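Long-range contact in competence protein PILN (Thermus thermophilus, PDB 4BHQ), which probably helps build the inner-membrane platform from which type IV pili are assembled, this part being its periplasmic domain: residues P129-E134 against V153-G158. Numbering follows the deposited sequence.
Sequences PRFGIE and VGVTGG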
ATOM      1  N   PRO A 129      14.463 -11.838   1.943  1.00 46.54           N
ATOM      2  CA  PRO A 129      15.418 -11.843   0.829  1.00 45.46           C
ATOM      3  C   PRO A 129      14.990 -10.920  -0.295  1.00 42.26           C
ATOM      4  O   PRO A 129      15.801 -10.538  -1.127  1.00 43.12           O
ATOM      5  CB  PRO A 129      15.361 -13.311   0.298  1.00 50.35           C
ATOM      6  CG  PRO A 129      14.600 -14.095   1.313  1.00 50.80           C
ATOM      7  CD  PRO A 129      13.724 -13.119   2.056  1.00 50.85           C
ATOM      8  N   ARG A 130      13.705 -10.573  -0.348  1.00 36.29           N
ATOM      9  CA  ARG A 130      13.254  -9.743  -1.455  1.00 36.03           C
ATOM     10  C   ARG A 130      13.374  -8.196  -1.145  1.00 28.70           C
ATOM     11  O   ARG A 130      13.271  -7.381  -2.019  1.00 29.52           O
ATOM     12  CB  ARG A 130      11.855 -10.200  -1.781  1.00 42.23           C
ATOM     13  CG  ARG A 130      11.241  -9.483  -2.954  1.00 51.95           C
ATOM     14  CD  ARG A 130      11.019 -10.390  -4.165  1.00 48.20           C
ATOM     15  NE  ARG A 130      10.393  -9.593  -5.237  1.00 55.59           N
ATOM     16  CZ  ARG A 130       9.067  -9.468  -5.379  1.00 55.34           C
ATOM     17  NH1 ARG A 130       8.263 -10.120  -4.529  1.00 51.48           N
ATOM     18  NH2 ARG A 130       8.553  -8.728  -6.377  1.00 48.52           N
ATOM     19  N   PHE A 131      13.582  -7.861   0.138  1.00 23.37           N
ATOM     20  CA  PHE A 131      13.541  -6.479   0.611  1.00 25.77           C
ATOM     21  C   PHE A 131      14.765  -6.068   1.386  1.00 26.50           C
ATOM     22  O   PHE A 131      15.426  -6.901   1.982  1.00 24.59           O
ATOM     23  CB  PHE A 131      12.309  -6.279   1.549  1.00 24.62           C
ATOM     24  CG  PHE A 131      10.994  -6.428   0.834  1.00 22.06           C
ATOM     25  CD1 PHE A 131      10.412  -7.674   0.720  1.00 23.28           C
ATOM     26  CD2 PHE A 131      10.382  -5.330   0.237  1.00 20.18           C
ATOM     27  CE1 PHE A 131       9.224  -7.825   0.009  1.00 25.88           C
ATOM     28  CE2 PHE A 131       9.164  -5.481  -0.439  1.00 19.62           C
ATOM     29  CZ  PHE A 131       8.607  -6.754  -0.558  1.00 18.91           C
ATOM     30  N   GLY A 132      15.091  -4.768   1.310  1.00 24.68           N
ATOM     31  CA  GLY A 132      16.044  -4.138   2.200  1.00 24.16           C
ATOM     32  C   GLY A 132      15.365  -2.864   2.677  1.00 26.52           C
ATOM     33  O   GLY A 132      14.383  -2.397   2.062  1.00 21.31           O
ATOM     34  N   ILE A 133      15.874  -2.292   3.750  1.00 23.60           N
ATOM     35  CA  ILE A 133      15.341  -1.011   4.236  1.00 22.77           C
ATOM     36  C   ILE A 133      16.510  -0.108   4.643  1.00 26.31           C
ATOM     37  O   ILE A 133      17.495  -0.584   5.251  1.00 26.60           O
ATOM     38  CB  ILE A 133      14.327  -1.243   5.366  1.00 21.02           C
ATOM     39  CG1 ILE A 133      13.701   0.093   5.800  1.00 21.91           C
ATOM     40  CG2 ILE A 133      14.974  -1.993   6.546  1.00 27.20           C
ATOM     41  CD1 ILE A 133      12.424   0.001   6.627  1.00 23.35           C
ATOM     42  N   GLU A 134      16.430   1.167   4.293  1.00 22.21           N
ATOM     43  CA  GLU A 134      17.325   2.154   4.901  1.00 23.76           C
ATOM     44  C   GLU A 134      16.526   3.106   5.735  1.00 24.58           C
ATOM     45  O   GLU A 134      15.765   3.920   5.194  1.00 25.50           O
ATOM     46  CB  GLU A 134      18.163   2.879   3.833  1.00 29.00           C
ATOM     47  CG  GLU A 134      19.014   3.959   4.483  1.00 43.06           C
ATOM     48  CD  GLU A 134      20.284   4.294   3.701  1.00 50.10           C
ATOM     49  OE1 GLU A 134      20.206   5.122   2.761  1.00 46.03           O
ATOM     50  OE2 GLU A 134      21.350   3.734   4.076  1.00 56.07           O
ATOM     51  N   VAL A 153      12.571   1.755   1.234  1.00 19.82           N
ATOM     52  CA  VAL A 153      12.520   0.287   1.094  1.00 21.64           C
ATOM     53  C   VAL A 153      12.929  -0.137  -0.323  1.00 22.63           C
ATOM     54  O   VAL A 153      12.350   0.341  -1.307  1.00 22.52           O
ATOM     55  CB  VAL A 153      11.124  -0.289   1.472  1.00 21.51           C
ATOM     56  CG1 VAL A 153      10.949  -1.727   0.969  1.00 20.00           C
ATOM     57  CG2 VAL A 153      10.960  -0.263   3.004  1.00 21.45           C
ATOM     58  N   GLY A 154      13.901  -1.060  -0.430  1.00 22.18           N
ATOM     59  CA  GLY A 154      14.315  -1.531  -1.748  1.00 21.75           C
ATOM     60  C   GLY A 154      13.708  -2.932  -1.992  1.00 23.64           C
ATOM     61  O   GLY A 154      13.573  -3.720  -1.090  1.00 19.83           O
ATOM     62  N   VAL A 155      13.296  -3.183  -3.245  1.00 28.39           N
ATOM     63  CA  VAL A 155      12.723  -4.460  -3.631  1.00 23.64           C
ATOM     64  C   VAL A 155      13.479  -5.040  -4.825  1.00 24.87           C
ATOM     65  O   VAL A 155      13.699  -4.357  -5.827  1.00 27.06           O
ATOM     66  CB  VAL A 155      11.209  -4.296  -4.043  1.00 25.31           C
ATOM     67  CG1 VAL A 155      10.545  -5.709  -4.072  1.00 24.30           C
ATOM     68  CG2 VAL A 155      10.528  -3.397  -2.995  1.00 22.63           C
ATOM     69  N   THR A 156      13.852  -6.310  -4.660  1.00 27.23           N
ATOM     70  CA  THR A 156      14.543  -7.121  -5.703  1.00 35.22           C
ATOM     71  C   THR A 156      13.597  -7.654  -6.739  1.00 39.67           C
ATOM     72  O   THR A 156      12.389  -7.769  -6.502  1.00 35.41           O
ATOM     73  CB  THR A 156      15.219  -8.383  -5.149  1.00 36.27           C
ATOM     74  OG1 THR A 156      14.198  -9.267  -4.705  1.00 37.25           O
ATOM     75  CG2 THR A 156      16.162  -8.051  -3.982  1.00 30.22           C
ATOM     76  N   GLY A 157      14.158  -7.976  -7.901  1.00 52.32           N
ATOM     77  CA  GLY A 157      13.407  -8.606  -8.987  1.00 56.32           C
ATOM     78  C   GLY A 157      12.795  -9.931  -8.566  1.00 60.59           C
ATOM     79  O   GLY A 157      11.819 -10.379  -9.179  1.00 70.02           O
ATOM     80  N   GLY A 158      13.356 -10.545  -7.516  1.00 57.38           N
ATOM     81  CA  GLY A 158      12.774 -11.738  -6.875  1.00 61.51           C
ATOM     82  C   GLY A 158      13.122 -13.028  -7.599  1.00 61.39           C
ATOM     83  O   GLY A 158      13.649 -12.995  -8.725  1.00 69.31           O
TER
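At the open end of a β-hairpin, strand 131-141 pairs antiparallel with strand 146-156 in the four-stranded sheet of the PilN periplasmic domain. Val-153 sits across from Ile-133 in a non-hydrogen-bonded pair; its CG2 lies 3.9 Å from Ile-133 CD1, while CG1 meets the edge of the Phe-131 ring at CD2. Next comes Gly-154, paired with Gly-132 by two backbone bonds: its N donates to Gly-132 O and its O receives Gly-132 N at 3.0 Å. Val-155 returns to the face of Val-153 and runs alongside Phe-131, CG2 resting 3.6 Å from CE2; Phe-60 and Tyr-56 of the second subunit pack on Val-153 and Val-155 respectively, so this face meets the dimer partner. At Thr-156 the backbone N gives Arg-130 O a nearly straight bond (174°), with a weak second one from OG1. Arg-130 leaves with CG anti to its N, then bends at chi2, bringing CD to 3.5 Å from Gly-158 CA. An alanine in place of Arg-130 would lose that contact and the NE bond, and would probably leave residues 156-158 less well held. That bond runs from Arg-130 NE to Thr-156 O, 3.0 Å, the oxygen near the guanidinium plane but NE above the carbonyl's.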